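Local structure of putative antitoxin VapB45 (Mycobacterium tuberculosis, 5AF3) at residues 174-186 with 191-205. The protein is possibly the antitoxin of a type II toxin-antitoxin system, the presumed counterpart of the toxin VapC45, and carries a putative DNA-binding helix-turn-helix domain. Numbering follows the deposited sequence.
Sequences MIRLPQYGDANVV and RGYGQPVFDGSGVRV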
loop_
_atom_site.group_PDB
_atom_site.type_symbol
_atom_site.label_atom_id
_atom_site.label_comp_id
_atom_site.label_asym_id
_atom_site.label_seq_id
_atom_site.Cartn_x
_atom_site.Cartn_y
_atom_site.Cartn_z
ATOM N N MET A 174 -13.710 -11.903 -11.016
ATOM C CA MET A 174 -12.811 -10.746 -11.072
ATOM C C MET A 174 -12.860 -10.064 -9.717
ATOM O O MET A 174 -13.910 -10.041 -9.058
ATOM C CB MET A 174 -13.263 -9.733 -12.152
ATOM C CG MET A 174 -12.214 -8.677 -12.531
ATOM S SD MET A 174 -12.556 -7.792 -14.092
ATOM C CE MET A 174 -13.827 -6.636 -13.715
ATOM N N ILE A 175 -11.739 -9.490 -9.317
ATOM C CA ILE A 175 -11.651 -8.743 -8.050
ATOM C C ILE A 175 -10.899 -7.429 -8.313
ATOM O O ILE A 175 -9.766 -7.465 -8.776
ATOM C CB ILE A 175 -10.866 -9.533 -6.968
ATOM C CG1 ILE A 175 -11.427 -10.963 -6.738
ATOM C CG2 ILE A 175 -10.780 -8.717 -5.617
ATOM C CD1 ILE A 175 -10.378 -11.928 -6.174
ATOM N N ARG A 176 -11.536 -6.312 -8.001
ATOM C CA ARG A 176 -10.920 -5.002 -8.097
ATOM C C ARG A 176 -10.126 -4.754 -6.810
ATOM O O ARG A 176 -10.660 -4.974 -5.705
ATOM C CB ARG A 176 -11.976 -3.941 -8.258
ATOM C CG ARG A 176 -11.423 -2.509 -8.263
ATOM C CD ARG A 176 -12.487 -1.501 -8.548
ATOM N NE ARG A 176 -11.925 -0.150 -8.498
ATOM C CZ ARG A 176 -11.772 0.543 -7.373
ATOM N NH1 ARG A 176 -12.142 0.002 -6.215
ATOM N NH2 ARG A 176 -11.247 1.775 -7.401
ATOM N N LEU A 177 -8.886 -4.292 -6.960
ATOM C CA LEU A 177 -7.967 -4.085 -5.792
ATOM C C LEU A 177 -8.021 -2.590 -5.420
ATOM O O LEU A 177 -7.512 -1.739 -6.161
ATOM C CB LEU A 177 -6.549 -4.594 -6.113
ATOM C CG LEU A 177 -6.450 -6.048 -6.595
ATOM C CD1 LEU A 177 -5.065 -6.387 -6.972
ATOM C CD2 LEU A 177 -6.953 -7.046 -5.517
ATOM N N PRO A 178 -8.755 -2.247 -4.330
ATOM C CA PRO A 178 -9.060 -0.827 -4.066
ATOM C C PRO A 178 -7.828 -0.019 -3.658
ATOM O O PRO A 178 -7.879 1.207 -3.698
ATOM C CB PRO A 178 -10.104 -0.876 -2.933
ATOM C CG PRO A 178 -9.847 -2.173 -2.242
ATOM C CD PRO A 178 -9.362 -3.139 -3.323
ATOM N N GLN A 179 -6.745 -0.709 -3.346
ATOM C CA GLN A 179 -5.478 -0.034 -2.991
ATOM C C GLN A 179 -4.890 0.695 -4.203
ATOM O O GLN A 179 -4.077 1.610 -4.029
ATOM C CB GLN A 179 -4.438 -0.964 -2.379
ATOM C CG GLN A 179 -3.797 -2.022 -3.308
ATOM C CD GLN A 179 -4.484 -3.388 -3.237
ATOM O OE1 GLN A 179 -3.808 -4.428 -3.306
ATOM N NE2 GLN A 179 -5.805 -3.393 -3.090
ATOM N N TYR A 180 -5.330 0.313 -5.415
ATOM C CA TYR A 180 -4.887 1.001 -6.643
ATOM C C TYR A 180 -5.800 2.168 -7.035
ATOM O O TYR A 180 -5.553 2.849 -8.031
ATOM C CB TYR A 180 -4.777 0.028 -7.812
ATOM C CG TYR A 180 -3.706 -0.995 -7.714
ATOM C CD1 TYR A 180 -3.950 -2.221 -7.077
ATOM C CD2 TYR A 180 -2.433 -0.773 -8.268
ATOM C CE1 TYR A 180 -2.991 -3.180 -7.013
ATOM C CE2 TYR A 180 -1.465 -1.737 -8.216
ATOM C CZ TYR A 180 -1.742 -2.941 -7.585
ATOM O OH TYR A 180 -0.795 -3.927 -7.512
ATOM N N GLY A 181 -6.868 2.378 -6.281
ATOM C CA GLY A 181 -7.701 3.545 -6.438
ATOM C C GLY A 181 -8.354 3.606 -7.814
ATOM O O GLY A 181 -8.769 2.584 -8.360
ATOM N N ASP A 182 -8.417 4.812 -8.370
ATOM C CA ASP A 182 -9.041 5.024 -9.667
ATOM C C ASP A 182 -8.291 4.420 -10.870
ATOM O O ASP A 182 -8.808 4.488 -11.991
ATOM C CB ASP A 182 -9.350 6.517 -9.887
ATOM C CG ASP A 182 -10.441 7.036 -8.939
ATOM O OD1 ASP A 182 -11.442 6.315 -8.665
ATOM O OD2 ASP A 182 -10.286 8.178 -8.472
ATOM N N ALA A 183 -7.140 3.775 -10.654
ATOM C CA ALA A 183 -6.535 2.953 -11.729
ATOM C C ALA A 183 -7.416 1.756 -12.081
ATOM O O ALA A 183 -7.212 1.115 -13.120
ATOM C CB ALA A 183 -5.114 2.459 -11.364
ATOM N N ASN A 184 -8.371 1.429 -11.192
ATOM C CA ASN A 184 -9.201 0.216 -11.360
ATOM C C ASN A 184 -8.422 -1.017 -11.778
ATOM O O ASN A 184 -8.644 -1.587 -12.836
ATOM C CB ASN A 184 -10.385 0.506 -12.297
ATOM C CG ASN A 184 -11.212 1.649 -11.797
ATOM O OD1 ASN A 184 -11.539 1.702 -10.617
ATOM N ND2 ASN A 184 -11.547 2.586 -12.670
ATOM N N VAL A 185 -7.493 -1.415 -10.916
ATOM C CA VAL A 185 -6.670 -2.577 -11.135
ATOM C C VAL A 185 -7.424 -3.780 -10.603
ATOM O O VAL A 185 -7.985 -3.742 -9.481
ATOM C CB VAL A 185 -5.290 -2.413 -10.473
ATOM C CG1 VAL A 185 -4.539 -3.729 -10.392
ATOM C CG2 VAL A 185 -4.501 -1.308 -11.263
ATOM N N VAL A 186 -7.413 -4.833 -11.411
ATOM C CA VAL A 186 -8.115 -6.079 -11.095
ATOM C C VAL A 186 -7.263 -7.318 -11.173
ATOM O O VAL A 186 -6.224 -7.366 -11.866
ATOM C CB VAL A 186 -9.379 -6.251 -12.002
ATOM C CG1 VAL A 186 -10.341 -5.143 -11.782
ATOM C CG2 VAL A 186 -8.987 -6.318 -13.520
ATOM N N ARG A 191 -6.983 -12.366 -18.139
ATOM C CA ARG A 191 -6.042 -11.337 -18.630
ATOM C C ARG A 191 -4.795 -11.250 -17.768
ATOM O O ARG A 191 -4.880 -11.316 -16.538
ATOM C CB ARG A 191 -6.686 -9.948 -18.694
ATOM C CG ARG A 191 -7.980 -9.831 -19.553
ATOM C CD ARG A 191 -8.481 -8.425 -19.555
ATOM N NE ARG A 191 -9.223 -8.138 -18.319
ATOM C CZ ARG A 191 -9.686 -6.943 -17.950
ATOM N NH1 ARG A 191 -9.515 -5.835 -18.698
ATOM N NH2 ARG A 191 -10.367 -6.861 -16.809
ATOM N N GLY A 192 -3.640 -11.103 -18.403
ATOM C CA GLY A 192 -2.393 -10.968 -17.677
ATOM C C GLY A 192 -2.042 -12.175 -16.809
ATOM O O GLY A 192 -1.334 -12.031 -15.824
ATOM N N TYR A 193 -2.552 -13.358 -17.168
ATOM C CA TYR A 193 -2.429 -14.586 -16.346
ATOM C C TYR A 193 -2.954 -14.428 -14.898
ATOM O O TYR A 193 -2.475 -15.091 -13.985
ATOM C CB TYR A 193 -0.992 -15.140 -16.341
ATOM C CG TYR A 193 -0.297 -15.091 -17.691
ATOM C CD1 TYR A 193 -0.707 -15.924 -18.743
ATOM C CD2 TYR A 193 0.750 -14.197 -17.921
ATOM C CE1 TYR A 193 -0.087 -15.873 -19.988
ATOM C CE2 TYR A 193 1.380 -14.130 -19.163
ATOM C CZ TYR A 193 0.956 -14.975 -20.192
ATOM O OH TYR A 193 1.585 -14.918 -21.421
ATOM N N GLY A 194 -3.922 -13.549 -14.700
ATOM C CA GLY A 194 -4.493 -13.328 -13.353
ATOM C C GLY A 194 -3.718 -12.346 -12.473
ATOM O O GLY A 194 -4.159 -12.025 -11.362
ATOM N N GLN A 195 -2.586 -11.846 -12.976
ATOM C CA GLN A 195 -1.798 -10.806 -12.285
ATOM C C GLN A 195 -2.484 -9.438 -12.410
ATOM O O GLN A 195 -3.272 -9.226 -13.326
ATOM C CB GLN A 195 -0.369 -10.763 -12.848
ATOM C CG GLN A 195 0.366 -12.086 -12.748
ATOM C CD GLN A 195 1.683 -12.092 -13.503
ATOM O OE1 GLN A 195 2.312 -11.039 -13.721
ATOM N NE2 GLN A 195 2.120 -13.290 -13.904
ATOM N N PRO A 196 -2.188 -8.484 -11.494
ATOM C CA PRO A 196 -2.899 -7.204 -11.515
ATOM C C PRO A 196 -2.868 -6.502 -12.912
ATOM O O PRO A 196 -1.782 -6.264 -13.448
ATOM C CB PRO A 196 -2.134 -6.369 -10.491
ATOM C CG PRO A 196 -1.604 -7.389 -9.529
ATOM C CD PRO A 196 -1.188 -8.544 -10.403
ATOM N N VAL A 197 -4.033 -6.224 -13.471
ATOM C CA VAL A 197 -4.161 -5.435 -14.727
ATOM C C VAL A 197 -5.036 -4.244 -14.542
ATOM O O VAL A 197 -5.962 -4.261 -13.693
ATOM C CB VAL A 197 -4.694 -6.327 -15.948
ATOM C CG1 VAL A 197 -3.758 -7.468 -16.266
ATOM C CG2 VAL A 197 -6.127 -6.815 -15.687
ATOM N N PHE A 198 -4.748 -3.186 -15.317
ATOM C CA PHE A 198 -5.654 -2.082 -15.478
ATOM C C PHE A 198 -6.888 -2.671 -16.186
ATOM O O PHE A 198 -6.785 -3.187 -17.297
ATOM C CB PHE A 198 -5.003 -0.991 -16.338
ATOM C CG PHE A 198 -3.835 -0.300 -15.667
ATOM C CD1 PHE A 198 -4.066 0.738 -14.771
ATOM C CD2 PHE A 198 -2.520 -0.651 -15.987
ATOM C CE1 PHE A 198 -2.959 1.442 -14.167
ATOM C CE2 PHE A 198 -1.421 -0.003 -15.379
ATOM C CZ PHE A 198 -1.638 1.028 -14.466
ATOM N N ASP A 199 -8.042 -2.641 -15.509
ATOM C CA ASP A 199 -9.293 -3.195 -16.088
ATOM C C ASP A 199 -9.563 -2.516 -17.453
ATOM O O ASP A 199 -10.064 -3.146 -18.389
ATOM C CB ASP A 199 -10.454 -2.917 -15.134
ATOM C CG ASP A 199 -11.759 -3.600 -15.556
ATOM O OD1 ASP A 199 -11.707 -4.730 -16.111
ATOM O OD2 ASP A 199 -12.814 -3.004 -15.251
ATOM N N GLY A 200 -9.233 -1.231 -17.536
ATOM C CA GLY A 200 -9.575 -0.402 -18.686
ATOM C C GLY A 200 -8.771 -0.665 -19.949
ATOM O O GLY A 200 -9.256 -0.397 -21.057
ATOM N N SER A 201 -7.550 -1.175 -19.811
ATOM C CA SER A 201 -6.737 -1.528 -21.012
ATOM C C SER A 201 -6.244 -2.978 -21.065
ATOM O O SER A 201 -5.666 -3.393 -22.069
ATOM C CB SER A 201 -5.537 -0.577 -21.070
ATOM O OG SER A 201 -4.662 -0.859 -19.974
ATOM N N GLY A 202 -6.425 -3.741 -19.973
ATOM C CA GLY A 202 -5.923 -5.110 -19.877
ATOM C C GLY A 202 -4.413 -5.233 -19.732
ATOM O O GLY A 202 -3.856 -6.340 -19.794
ATOM N N VAL A 203 -3.740 -4.094 -19.479
ATOM C CA VAL A 203 -2.278 -4.086 -19.278
ATOM C C VAL A 203 -1.872 -4.424 -17.844
ATOM O O VAL A 203 -2.466 -3.914 -16.924
ATOM C CB VAL A 203 -1.681 -2.694 -19.656
ATOM C CG1 VAL A 203 -0.173 -2.588 -19.284
ATOM C CG2 VAL A 203 -1.949 -2.408 -21.143
ATOM N N ARG A 204 -0.867 -5.292 -17.706
ATOM C CA ARG A 204 -0.302 -5.641 -16.397
ATOM C C ARG A 204 0.325 -4.397 -15.801
ATOM O O ARG A 204 1.133 -3.725 -16.460
ATOM C CB ARG A 204 0.707 -6.755 -16.545
ATOM C CG ARG A 204 0.070 -8.122 -16.834
ATOM C CD ARG A 204 1.104 -9.250 -16.830
ATOM N NE ARG A 204 2.406 -8.711 -17.196
ATOM C CZ ARG A 204 3.569 -9.289 -16.935
ATOM N NH1 ARG A 204 3.595 -10.479 -16.334
ATOM N NH2 ARG A 204 4.705 -8.685 -17.299
ATOM N N VAL A 205 -0.056 -4.085 -14.558
ATOM C CA VAL A 205 0.596 -3.030 -13.812
ATOM C C VAL A 205 2.109 -3.181 -13.933
ATOM O O VAL A 205 2.826 -2.186 -14.098
ATOM C CB VAL A 205 0.162 -3.014 -12.324
ATOM C CG1 VAL A 205 1.084 -2.042 -11.501
ATOM C CG2 VAL A 205 -1.284 -2.569 -12.221
HETATM O O HOH W 1 -8.267 0.718 -15.599
#
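V186 and V197 form the hydrogen-bonded pair between the short strands 185-187 and 197-198 of an antiparallel beta hairpin with a long connection, at one border of a four-stranded sheet. V186 N gives its hydrogen to V197 O at 2.8 Å, and V197 N returns one to V186 O. A third backbone bond, D199 N to N184 O at 2.9 Å, carries the pairing past the non-hydrogen-bonded pair V185 and F198.

On the V186 side of the hairpin, CG2 of V186 meets CG2 of V197 at 3.6 Å, and V197 CG2 in turn sits over one face of the R191 guanidinium. R191 grips D199 end-on: NH2 makes a salt bridge to OD1 at 2.6 Å, while NH1 bonds the backbone O, both acceptors close to the guanidinium plane. With NE also paired to D188, the planar group is fixed in rotation. M174 reaches across from the neighbouring strand 172-176; its CG is anti to the backbone N (chi1 -165°) and the chain bends at chi3, bringing SD to the guanidinium edge, 3.6 Å from R191 NH2, and CE against the D199 carboxylate.

The strands of this antiparallel sheet follow one another in chain order. On the face that carries V185 and F198, the contact is made largely by apolar groups. V185 splits its branches there: CG1 packs on P196 CB and lies over the centre of one face of the Y180 ring, and CG2 touches V205 CG2 at 3.6 Å. The same V205 methyl stands 4.1 Å above the F198 ring plane, toward its rim. The carbonyl O of A183 comes to the edge of the F198 ring near CD1, and A183 CB lies 3.7 Å from F198 CE1; helix 229-236 packs against F198 through A235. A water accepts from G200 N and donates to A183 O, joining the end of the 3-10 segment 178-183 to the loop after strand 197-198.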